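Local coordinates for glycosyl hydrolase family 10 (Prevotella bryantii, PDB 4MGQ), which probably cleaves internal beta-1,4-xylosidic linkages in xylan as a whole enzyme, this chain being its calcium-binding carbohydrate-binding module, at residues V18-M23 against D112-D117; L53-S58 against F80-E85; D32-V37 against R103-T108; N38-L43 against L128-T133. All coordinates share one frame; numbering follows the deposited sequence.

Contact 1 (V18-M23 against D112-D117); sequences VLYIHM and DIWMDD. With CA (calcium ion), chain B.
Asp112 OD1 is approached by two side chains of the facing strand. His22 ND1 donates to it at 2.6 Å, and Tyr20 OH lies 2.9 Å from the same oxygen. The histidine bond is nearly straight, 165° at the hydrogen. OD1 lies almost in the imidazole ring plane, and ND1 reaches it on the syn side of the carboxylate. The bond probably stabilises the negative charge of Asp112.

Tyr20 has CG anti to its backbone N (chi1 168°), and its ring lies beside Trp114 on the same sheet face. The two rings form an offset stack, with the five-membered indole ring centroid 4.7 Å from the tyrosine centroid and the planes 25° apart. Tyr20 CD1 sits over the indole face, 3.2 Å from Trp114 NE1. Val18 CG2 meets the indole at its edge instead, near CD1.

The other face is apolar. Ile21 CB packs on Ile113 CG2 at 3.7 Å, and Met23 SD touches the same methyl. Leu19 and Met115 run side by side. Leu35 of the second sheet covers Ile21 and Met115.

Leu19 and Met115 exchange two backbone hydrogen bonds, as do Ile21 and Ile113. Next to Val18, Asp116 binds calcium through both carboxylate oxygens, each at 2.5 Å. Its OD2 also accepts a hydrogen bond from Arg54. His17 O, Thr133 O, Glu135 and two waters complete the metal site. This is an antiparallel strand pair inside a beta-sandwich, with a calcium site at one end, probably structural as in other beta-sandwich carbohydrate-binding modules.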
# COMPACT_ATOMS: atom_id res chain seq x y z
N VAL A 18 -10.19 -0.02 5.85
CA VAL A 18 -9.07 -0.42 5.01
C VAL A 18 -9.17 0.29 3.66
O VAL A 18 -10.23 0.78 3.28
CB VAL A 18 -9.04 -1.95 4.79
CG1 VAL A 18 -9.12 -2.70 6.14
CG2 VAL A 18 -10.20 -2.39 3.90
N LEU A 19 -8.05 0.36 2.95
CA LEU A 19 -8.04 0.82 1.57
C LEU A 19 -8.65 -0.28 0.70
O LEU A 19 -8.32 -1.46 0.87
CB LEU A 19 -6.61 1.15 1.12
CG LEU A 19 -6.40 1.62 -0.34
CD1 LEU A 19 -5.13 2.43 -0.44
CD2 LEU A 19 -6.33 0.46 -1.32
N TYR A 20 -9.52 0.11 -0.22
CA TYR A 20 -10.20 -0.85 -1.09
C TYR A 20 -10.20 -0.37 -2.52
O TYR A 20 -10.60 0.74 -2.81
CB TYR A 20 -11.63 -1.06 -0.62
CG TYR A 20 -12.51 -1.80 -1.60
CD1 TYR A 20 -12.22 -3.11 -1.96
CD2 TYR A 20 -13.63 -1.20 -2.15
CE1 TYR A 20 -13.03 -3.80 -2.84
CE2 TYR A 20 -14.45 -1.89 -3.04
CZ TYR A 20 -14.13 -3.19 -3.38
OH TYR A 20 -14.93 -3.90 -4.25
N ILE A 21 -9.75 -1.24 -3.43
CA ILE A 21 -9.86 -0.95 -4.85
C ILE A 21 -10.60 -2.08 -5.55
O ILE A 21 -10.14 -3.22 -5.56
CB ILE A 21 -8.49 -0.79 -5.52
CG1 ILE A 21 -7.78 0.45 -4.97
CG2 ILE A 21 -8.65 -0.69 -7.04
CD1 ILE A 21 -6.37 0.59 -5.47
N HIS A 22 -11.76 -1.75 -6.10
CA HIS A 22 -12.39 -2.68 -7.03
C HIS A 22 -11.68 -2.52 -8.37
O HIS A 22 -11.83 -1.51 -9.05
CB HIS A 22 -13.88 -2.43 -7.20
CG HIS A 22 -14.50 -3.35 -8.20
ND1 HIS A 22 -14.49 -4.71 -8.06
CD2 HIS A 22 -15.08 -3.10 -9.40
CE1 HIS A 22 -15.08 -5.27 -9.10
NE2 HIS A 22 -15.44 -4.31 -9.93
N MET A 23 -10.90 -3.52 -8.74
CA MET A 23 -10.10 -3.43 -9.95
C MET A 23 -10.91 -3.78 -11.20
O MET A 23 -10.75 -3.16 -12.24
CB MET A 23 -8.87 -4.33 -9.84
CG MET A 23 -7.91 -3.87 -8.75
SD MET A 23 -6.44 -4.89 -8.55
CE MET A 23 -7.17 -6.40 -7.91
N ASP A 112 -10.67 -7.75 -6.71
CA ASP A 112 -10.66 -6.79 -5.61
C ASP A 112 -9.36 -6.86 -4.82
O ASP A 112 -8.77 -7.93 -4.69
CB ASP A 112 -11.83 -7.05 -4.65
CG ASP A 112 -13.17 -6.67 -5.24
OD1 ASP A 112 -13.26 -5.65 -5.93
OD2 ASP A 112 -14.15 -7.41 -5.00
N ILE A 113 -8.92 -5.73 -4.28
CA ILE A 113 -7.78 -5.73 -3.37
C ILE A 113 -8.11 -4.83 -2.19
O ILE A 113 -8.73 -3.77 -2.35
CB ILE A 113 -6.46 -5.28 -4.07
CG1 ILE A 113 -5.29 -5.31 -3.09
CG2 ILE A 113 -6.63 -3.92 -4.73
CD1 ILE A 113 -3.92 -5.20 -3.75
N TRP A 114 -7.75 -5.29 -1.00
CA TRP A 114 -7.84 -4.51 0.24
C TRP A 114 -6.45 -4.43 0.88
O TRP A 114 -5.70 -5.41 0.87
CB TRP A 114 -8.81 -5.14 1.24
CG TRP A 114 -10.24 -5.33 0.80
CD1 TRP A 114 -11.30 -4.53 1.09
CD2 TRP A 114 -10.76 -6.43 0.02
NE1 TRP A 114 -12.46 -5.05 0.54
CE2 TRP A 114 -12.15 -6.21 -0.12
CE3 TRP A 114 -10.19 -7.57 -0.56
CZ2 TRP A 114 -12.98 -7.08 -0.83
CZ3 TRP A 114 -11.02 -8.44 -1.27
CH2 TRP A 114 -12.39 -8.19 -1.39
N MET A 115 -6.11 -3.27 1.44
CA MET A 115 -4.83 -3.12 2.13
C MET A 115 -5.03 -2.29 3.39
O MET A 115 -5.92 -1.45 3.45
CB MET A 115 -3.78 -2.45 1.23
CG MET A 115 -3.22 -3.38 0.16
SD MET A 115 -1.87 -2.65 -0.78
CE MET A 115 -2.81 -1.52 -1.79
N ASP A 116 -4.19 -2.54 4.39
CA ASP A 116 -4.28 -1.80 5.65
C ASP A 116 -2.94 -1.83 6.37
O ASP A 116 -2.05 -2.63 6.04
CB ASP A 116 -5.39 -2.39 6.54
CG ASP A 116 -5.86 -1.42 7.63
OD1 ASP A 116 -5.58 -0.20 7.55
OD2 ASP A 116 -6.55 -1.90 8.56
N ASP A 117 -2.79 -0.93 7.34
CA ASP A 117 -1.62 -0.91 8.21
C ASP A 117 -0.33 -0.81 7.41
O ASP A 117 0.66 -1.50 7.67
CB ASP A 117 -1.64 -2.14 9.10
CG ASP A 117 -2.92 -2.21 9.93
OD1 ASP A 117 -3.25 -1.19 10.57
OD2 ASP A 117 -3.60 -3.26 9.92
CA CA B . -7.21 0.44 9.29
O HOH W 1 -16.46 -6.22 -2.72
O HOH W 2 -5.33 0.58 10.81
O HOH W 3 -7.88 -1.07 11.08

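Contact 2 (L53-S58 against F80-E85); sequences LRVKTS and FKSTTE
This is a contact between the two sheets of the sandwich, apolar at one end and polar at the other. Strand 48-57 belongs to one sheet and strand 80-82 to the edge of the second. The axes of strands 53-57 and 80-82 run at 47° and come within 7.1 Å.

Leu53 and Phe80 meet tip to tip in the interior. Leu53 CD2 lies over one face of the ring in a CH-pi contact, 4.2 Å from the Phe80 ring centroid. Its other methyl, CD1, touches Phe80 CZ at 3.9 Å. Val55 CG1 approaches Phe80 CE2, and both valine methyls also rest against Ser82. Val89 lies against Leu53, Val55 and Phe80.

Farther along, the loop after strand 80-82 folds against the end of strand 48-57. Thr57 N donates to Thr83 O at 2.9 Å. Ser82 OG is anti to its own backbone N (chi1 -179°) and comes within 2.8 Å of Thr57 OG1. Thr57 OG1 also makes a hydrogen bond with Ala59 O. Thr84 CA makes a CA-H...O contact with Thr57 O at 3.1 Å.

Lys56 has an extended chain that bends only at its last torsion (chi4 71°). Its NZ donates to Thr84 O at 2.8 Å, from a position tilted off the carbonyl plane. The same amine forms a salt bridge with Asp158. A water accepts from Thr83 N and lies 2.8 Å from Val55 O, within reach of Glu85 O as well. The loop here leads on to strand 87-94 of the other sheet. Apolar side chains facing each other between two sheets are characteristic of a beta-sandwich.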
# COMPACT_ATOMS: atom_id res chain seq x y z
N LEU A 53 2.61 -4.21 5.62
CA LEU A 53 1.18 -3.98 5.47
C LEU A 53 0.44 -5.29 5.69
O LEU A 53 1.07 -6.34 5.84
CB LEU A 53 0.87 -3.40 4.08
CG LEU A 53 1.14 -4.28 2.85
CD1 LEU A 53 -0.12 -4.36 1.99
CD2 LEU A 53 2.33 -3.80 2.04
N ARG A 54 -0.89 -5.23 5.75
CA ARG A 54 -1.67 -6.45 5.55
C ARG A 54 -2.46 -6.29 4.27
O ARG A 54 -2.85 -5.18 3.90
CB ARG A 54 -2.58 -6.77 6.74
CG ARG A 54 -3.60 -5.71 7.11
CD ARG A 54 -4.50 -6.20 8.28
NE ARG A 54 -5.53 -5.21 8.55
CZ ARG A 54 -6.82 -5.48 8.67
NH1 ARG A 54 -7.26 -6.73 8.59
NH2 ARG A 54 -7.68 -4.49 8.89
N VAL A 55 -2.69 -7.41 3.59
CA VAL A 55 -3.32 -7.37 2.28
C VAL A 55 -4.27 -8.55 2.12
O VAL A 55 -4.06 -9.61 2.73
CB VAL A 55 -2.26 -7.38 1.15
CG1 VAL A 55 -1.47 -8.69 1.16
CG2 VAL A 55 -2.92 -7.12 -0.20
N LYS A 56 -5.31 -8.36 1.32
CA LYS A 56 -6.28 -9.39 0.99
C LYS A 56 -6.69 -9.15 -0.46
O LYS A 56 -6.87 -8.01 -0.87
CB LYS A 56 -7.48 -9.32 1.96
CG LYS A 56 -8.68 -10.21 1.63
CD LYS A 56 -9.87 -9.81 2.51
CE LYS A 56 -11.16 -10.49 2.05
NZ LYS A 56 -11.14 -11.95 2.34
N THR A 57 -6.80 -10.21 -1.25
CA THR A 57 -7.27 -10.07 -2.63
C THR A 57 -8.33 -11.12 -2.91
O THR A 57 -8.44 -12.08 -2.16
CB THR A 57 -6.14 -10.21 -3.66
OG1 THR A 57 -5.30 -11.32 -3.31
CG2 THR A 57 -5.29 -8.92 -3.73
N SER A 58 -9.12 -10.93 -3.96
CA SER A 58 -10.17 -11.90 -4.28
C SER A 58 -9.59 -13.10 -5.02
O SER A 58 -10.26 -14.11 -5.20
CB SER A 58 -11.29 -11.24 -5.09
OG SER A 58 -10.78 -10.58 -6.23
N PHE A 80 5.32 -8.02 -3.22
CA PHE A 80 4.87 -9.01 -2.25
C PHE A 80 3.78 -9.88 -2.84
O PHE A 80 3.45 -9.78 -4.02
CB PHE A 80 4.39 -8.32 -0.96
CG PHE A 80 3.30 -7.30 -1.18
CD1 PHE A 80 3.61 -5.99 -1.51
CD2 PHE A 80 1.97 -7.65 -1.02
CE1 PHE A 80 2.62 -5.05 -1.71
CE2 PHE A 80 0.96 -6.70 -1.20
CZ PHE A 80 1.30 -5.40 -1.54
N LYS A 81 3.23 -10.76 -2.00
CA LYS A 81 2.19 -11.67 -2.45
C LYS A 81 0.93 -11.49 -1.61
O LYS A 81 0.99 -11.07 -0.46
CB LYS A 81 2.67 -13.12 -2.39
CG LYS A 81 3.86 -13.41 -3.30
CD LYS A 81 4.25 -14.88 -3.23
CE LYS A 81 5.42 -15.18 -4.16
NZ LYS A 81 5.00 -15.25 -5.58
N SER A 82 -0.21 -11.81 -2.20
CA SER A 82 -1.48 -11.71 -1.50
C SER A 82 -2.27 -13.00 -1.70
O SER A 82 -2.06 -13.71 -2.68
CB SER A 82 -2.29 -10.51 -1.98
OG SER A 82 -3.52 -10.39 -1.29
N THR A 83 -3.15 -13.29 -0.75
CA THR A 83 -4.05 -14.43 -0.82
C THR A 83 -5.47 -13.96 -0.53
O THR A 83 -5.69 -12.77 -0.33
CB THR A 83 -3.67 -15.54 0.18
OG1 THR A 83 -3.93 -15.08 1.51
CG2 THR A 83 -2.19 -15.92 0.04
N THR A 84 -6.43 -14.88 -0.47
CA THR A 84 -7.81 -14.49 -0.27
C THR A 84 -8.17 -14.29 1.21
O THR A 84 -9.31 -13.96 1.52
CB THR A 84 -8.77 -15.52 -0.88
OG1 THR A 84 -8.50 -16.80 -0.31
CG2 THR A 84 -8.56 -15.59 -2.39
N GLU A 85 -7.20 -14.50 2.09
CA GLU A 85 -7.36 -14.18 3.50
C GLU A 85 -6.35 -13.09 3.86
O GLU A 85 -5.30 -13.03 3.24
CB GLU A 85 -7.13 -15.41 4.38
CG GLU A 85 -8.05 -16.57 4.05
CD GLU A 85 -9.50 -16.26 4.34
OE1 GLU A 85 -9.76 -15.50 5.29
OE2 GLU A 85 -10.38 -16.77 3.61
O HOH W 4 -3.20 -12.08 1.71

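Contact 3 (D32-V37 against R103-T108); sequences DRELYV and RFELGT
Glu34 and Arg103 join neighbouring antiparallel strands of the second sheet of the beta-sandwich through a salt bridge. Arg103 NH2 donates to Glu34 OE2 at 2.8 Å, with the oxygen in the guanidinium plane and the bond at 164°. A weak second bond runs from NE to OE1.

Glu105 lies alongside Glu34, its carboxylate turned 75° to that of Glu34. Glu34 OE2 and Glu105 OE1 are 2.7 Å apart, so one of the two acids probably holds a proton. Glu105 OE2 also pairs with Arg103 NE, completing the salt-bridge network. Tyr36 runs beside Arg103, its CE1 3.6 Å from Arg103 CG. Gln68 takes a further hydrogen bond from Arg103 NH1.

The opposite sheet face is apolar. Leu35 CB meets Phe104 CB at 3.9 Å and Leu106 CD1 slightly farther off. Val37 CG1 touches the edge of the phenylalanine ring. Ile21 of the other sheet packs on Leu35 and Leu106, and Met23 on Leu106, which places this face in the sandwich interior.

Leu35 and Phe104 exchange two backbone hydrogen bonds, and Leu106 N donates to Arg33 O beyond the strand. Arg33 then bends at chi3 (-70°), which turns NE back from the extended line. Its guanidinium reaches the loop after strand 99-105, where NH1 donates to Leu106 O at 2.8 Å.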
# COMPACT_ATOMS: atom_id res chain seq x y z
N ASP A 32 -1.24 -0.47 -16.69
CA ASP A 32 -2.58 -0.01 -17.08
C ASP A 32 -3.48 0.31 -15.89
O ASP A 32 -4.57 0.85 -16.05
CB ASP A 32 -3.27 -1.05 -17.97
CG ASP A 32 -2.61 -1.18 -19.34
OD1 ASP A 32 -1.99 -0.20 -19.78
OD2 ASP A 32 -2.73 -2.26 -19.97
N ARG A 33 -3.02 -0.04 -14.69
CA ARG A 33 -3.75 0.27 -13.47
C ARG A 33 -2.71 0.46 -12.39
O ARG A 33 -2.05 -0.50 -12.00
CB ARG A 33 -4.73 -0.84 -13.11
CG ARG A 33 -5.66 -0.52 -11.93
CD ARG A 33 -6.39 -1.77 -11.44
NE ARG A 33 -7.40 -2.24 -12.40
CZ ARG A 33 -7.40 -3.44 -12.98
NH1 ARG A 33 -6.43 -4.31 -12.74
NH2 ARG A 33 -8.38 -3.76 -13.82
N GLU A 34 -2.53 1.70 -11.94
CA GLU A 34 -1.50 1.98 -10.94
C GLU A 34 -2.06 2.75 -9.75
O GLU A 34 -2.94 3.60 -9.89
CB GLU A 34 -0.32 2.74 -11.56
CG GLU A 34 0.46 1.92 -12.60
CD GLU A 34 1.70 2.62 -13.15
OE1 GLU A 34 2.01 3.76 -12.75
OE2 GLU A 34 2.39 2.02 -14.01
N LEU A 35 -1.51 2.43 -8.58
CA LEU A 35 -1.80 3.10 -7.33
C LEU A 35 -0.49 3.65 -6.76
O LEU A 35 0.52 2.94 -6.71
CB LEU A 35 -2.44 2.12 -6.34
CG LEU A 35 -2.67 2.61 -4.91
CD1 LEU A 35 -3.76 3.66 -4.88
CD2 LEU A 35 -3.01 1.43 -4.00
N TYR A 36 -0.51 4.91 -6.33
CA TYR A 36 0.70 5.61 -5.90
C TYR A 36 0.64 6.07 -4.46
O TYR A 36 -0.40 6.53 -4.00
CB TYR A 36 0.92 6.84 -6.75
CG TYR A 36 1.07 6.59 -8.22
CD1 TYR A 36 1.73 5.47 -8.70
CD2 TYR A 36 0.56 7.49 -9.13
CE1 TYR A 36 1.87 5.26 -10.07
CE2 TYR A 36 0.69 7.28 -10.48
CZ TYR A 36 1.35 6.18 -10.95
OH TYR A 36 1.47 6.00 -12.31
N VAL A 37 1.77 6.00 -3.78
CA VAL A 37 1.93 6.69 -2.50
C VAL A 37 3.36 7.22 -2.43
O VAL A 37 4.29 6.59 -2.94
CB VAL A 37 1.60 5.75 -1.32
CG1 VAL A 37 2.65 4.66 -1.18
CG2 VAL A 37 1.47 6.55 -0.01
N ARG A 103 5.17 2.87 -6.74
CA ARG A 103 4.16 2.54 -7.75
C ARG A 103 3.65 1.13 -7.55
O ARG A 103 4.40 0.18 -7.73
CB ARG A 103 4.74 2.67 -9.17
CG ARG A 103 5.24 4.09 -9.50
CD ARG A 103 6.04 4.13 -10.81
NE ARG A 103 5.28 3.55 -11.92
CZ ARG A 103 5.84 3.12 -13.05
NH1 ARG A 103 7.15 3.22 -13.22
NH2 ARG A 103 5.09 2.58 -13.99
N PHE A 104 2.38 0.98 -7.17
CA PHE A 104 1.74 -0.33 -7.10
C PHE A 104 1.20 -0.66 -8.49
O PHE A 104 0.31 0.02 -8.99
CB PHE A 104 0.61 -0.36 -6.05
CG PHE A 104 1.10 -0.31 -4.62
CD1 PHE A 104 1.67 0.84 -4.10
CD2 PHE A 104 0.94 -1.41 -3.78
CE1 PHE A 104 2.11 0.89 -2.77
CE2 PHE A 104 1.36 -1.37 -2.44
CZ PHE A 104 1.95 -0.22 -1.94
N GLU A 105 1.76 -1.69 -9.11
CA GLU A 105 1.39 -2.08 -10.47
C GLU A 105 0.27 -3.11 -10.43
O GLU A 105 0.52 -4.29 -10.16
CB GLU A 105 2.60 -2.64 -11.20
CG GLU A 105 3.76 -1.66 -11.26
CD GLU A 105 3.39 -0.41 -12.02
OE1 GLU A 105 2.99 -0.53 -13.20
OE2 GLU A 105 3.47 0.70 -11.43
N LEU A 106 -0.95 -2.67 -10.69
CA LEU A 106 -2.11 -3.52 -10.51
C LEU A 106 -2.74 -3.95 -11.83
O LEU A 106 -3.80 -4.57 -11.83
CB LEU A 106 -3.18 -2.80 -9.68
CG LEU A 106 -2.75 -2.21 -8.33
CD1 LEU A 106 -3.91 -1.46 -7.69
CD2 LEU A 106 -2.24 -3.30 -7.41
N GLY A 107 -2.09 -3.62 -12.95
CA GLY A 107 -2.73 -3.75 -14.24
C GLY A 107 -3.12 -5.15 -14.66
O GLY A 107 -4.16 -5.33 -15.30
N THR A 108 -2.30 -6.14 -14.32
CA THR A 108 -2.58 -7.51 -14.73
C THR A 108 -3.51 -8.24 -13.74
O THR A 108 -3.88 -9.39 -13.97
CB THR A 108 -1.28 -8.31 -14.92
OG1 THR A 108 -0.64 -8.50 -13.66
CG2 THR A 108 -0.32 -7.59 -15.87

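Contact 4 (N38-L43 against L128-T133); sequences NPTTEL and LIANGT. With CA (calcium ion), chain B.
Leu128 lies against the loop 38-43, and its side chain meets that loop from CB to both methyls. CB rests 4.0 Å from Pro39 CB. CG is anti to the carbonyl carbon (chi1 -58°), beside the backbone N, and from it the two methyls part. CD1 touches Leu43 CD2 at 3.8 Å and lies close to Thr41 O. CD2 meets Thr41 CB at 3.8 Å and comes equally near to Thr40 OG1. Tyr49 of strand 48-57 also lies against Leu128, and Leu120 touches both Pro39 and Leu43.

The carbonyl of Leu128 carries the polar part. Thr40 N donates to Leu128 O at 2.8 Å, in the carbonyl plane and on a lone pair, with 155° at the hydrogen. Pro39 CA adds a CA-H...O contact to the same oxygen. Thr40 OG1 lies 3.3 Å from Leu128 O, a weak hydrogen bond at most.

Thr40 CG2 packs on Ala130 CB, which extends the contact two residues farther along the chain. There a water joins the loops, donating to Asn38 O and accepting from Ala130 N at 2.9 Å. The segment 128-133 ends at the metal: Thr133 O binds calcium at 2.4 Å, in the site shared with Asp116. The contact joins two irregular loops at one end of the beta-sandwich, and one of them runs on into the calcium site.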
# COMPACT_ATOMS: atom_id res chain seq x y z
N ASN A 38 3.53 8.41 -1.85
CA ASN A 38 4.85 9.01 -1.74
C ASN A 38 5.36 8.99 -0.30
O ASN A 38 4.69 9.54 0.58
CB ASN A 38 4.82 10.46 -2.24
CG ASN A 38 4.81 10.58 -3.76
OD1 ASN A 38 4.36 9.68 -4.46
ND2 ASN A 38 5.32 11.69 -4.27
N PRO A 39 6.53 8.38 -0.06
CA PRO A 39 7.15 8.43 1.26
C PRO A 39 7.34 9.87 1.70
O PRO A 39 7.63 10.72 0.86
CB PRO A 39 8.50 7.73 1.05
CG PRO A 39 8.24 6.79 -0.10
CD PRO A 39 7.30 7.54 -1.00
N THR A 40 7.15 10.13 2.99
CA THR A 40 7.20 11.51 3.49
C THR A 40 8.62 12.08 3.55
O THR A 40 8.81 13.29 3.67
CB THR A 40 6.55 11.60 4.88
OG1 THR A 40 7.15 10.64 5.76
CG2 THR A 40 5.06 11.33 4.78
N THR A 41 9.61 11.19 3.48
CA THR A 41 11.00 11.54 3.22
C THR A 41 11.46 10.75 2.00
O THR A 41 11.18 9.56 1.91
CB THR A 41 11.91 11.22 4.42
OG1 THR A 41 11.54 12.05 5.53
CG2 THR A 41 13.38 11.47 4.09
N GLU A 42 12.14 11.41 1.07
CA GLU A 42 12.68 10.74 -0.10
C GLU A 42 13.61 9.59 0.29
O GLU A 42 14.41 9.72 1.22
CB GLU A 42 13.42 11.75 -0.98
CG GLU A 42 14.05 11.18 -2.23
CD GLU A 42 14.60 12.29 -3.11
OE1 GLU A 42 15.70 12.79 -2.82
OE2 GLU A 42 13.91 12.66 -4.09
N LEU A 43 13.50 8.45 -0.39
CA LEU A 43 14.37 7.32 -0.10
C LEU A 43 15.78 7.62 -0.59
O LEU A 43 15.97 8.23 -1.64
CB LEU A 43 13.83 6.04 -0.74
CG LEU A 43 12.34 5.77 -0.56
CD1 LEU A 43 11.97 4.37 -1.04
CD2 LEU A 43 11.89 5.98 0.90
N LEU A 128 7.63 6.20 7.03
CA LEU A 128 7.52 7.22 6.00
C LEU A 128 6.18 7.23 5.27
O LEU A 128 6.01 7.94 4.29
CB LEU A 128 8.66 7.05 4.99
CG LEU A 128 10.05 7.11 5.62
CD1 LEU A 128 11.13 6.92 4.55
CD2 LEU A 128 10.24 8.44 6.37
N ILE A 129 5.22 6.43 5.74
CA ILE A 129 3.87 6.49 5.17
C ILE A 129 2.97 7.36 6.03
O ILE A 129 2.73 7.06 7.20
CB ILE A 129 3.24 5.09 5.02
CG1 ILE A 129 4.05 4.23 4.05
CG2 ILE A 129 1.76 5.21 4.59
CD1 ILE A 129 4.02 4.73 2.61
N ALA A 130 2.47 8.45 5.45
CA ALA A 130 1.67 9.43 6.18
C ALA A 130 0.32 8.88 6.61
O ALA A 130 -0.14 9.13 7.73
CB ALA A 130 1.48 10.68 5.33
N ASN A 131 -0.34 8.14 5.71
CA ASN A 131 -1.68 7.65 5.97
C ASN A 131 -1.78 6.18 5.61
O ASN A 131 -2.15 5.83 4.50
CB ASN A 131 -2.70 8.47 5.18
CG ASN A 131 -4.11 7.92 5.28
OD1 ASN A 131 -4.46 7.23 6.24
ND2 ASN A 131 -4.93 8.23 4.29
N GLY A 132 -1.45 5.32 6.57
CA GLY A 132 -1.44 3.88 6.36
C GLY A 132 -2.54 3.14 7.09
O GLY A 132 -2.64 1.92 6.98
N THR A 133 -3.36 3.86 7.86
CA THR A 133 -4.43 3.20 8.62
C THR A 133 -5.84 3.35 8.04
O THR A 133 -6.73 2.58 8.39
CB THR A 133 -4.49 3.73 10.08
OG1 THR A 133 -5.16 5.00 10.10
CG2 THR A 133 -3.10 3.85 10.64
CA CA B . -7.21 0.44 9.29
O HOH W 5 2.90 9.05 2.63
O HOH W 2 -5.33 0.58 10.81
O HOH W 3 -7.88 -1.07 11.08

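How the contacts relate
Contacts 1 and 3 are buried strand pairs, one in each sheet of the sandwich. Their apolar faces meet in the interior. Contact 2 bridges the two sheets and is only partly buried. It adjoins contact 1 through strands 48-57 and 111-121, and its Phe80 touches Phe104 of contact 3. Contact 4 is a loop pair, also partly buried, about 21 Å from contact 2 between centres. Contacts 1 and 4 share the calcium ion and two of its waters. The outer face carries a His-Asp bond and an aromatic stack in contact 1, and a salt-bridge network in contact 3, whereas contact 4 relies on one leucine and its carbonyl.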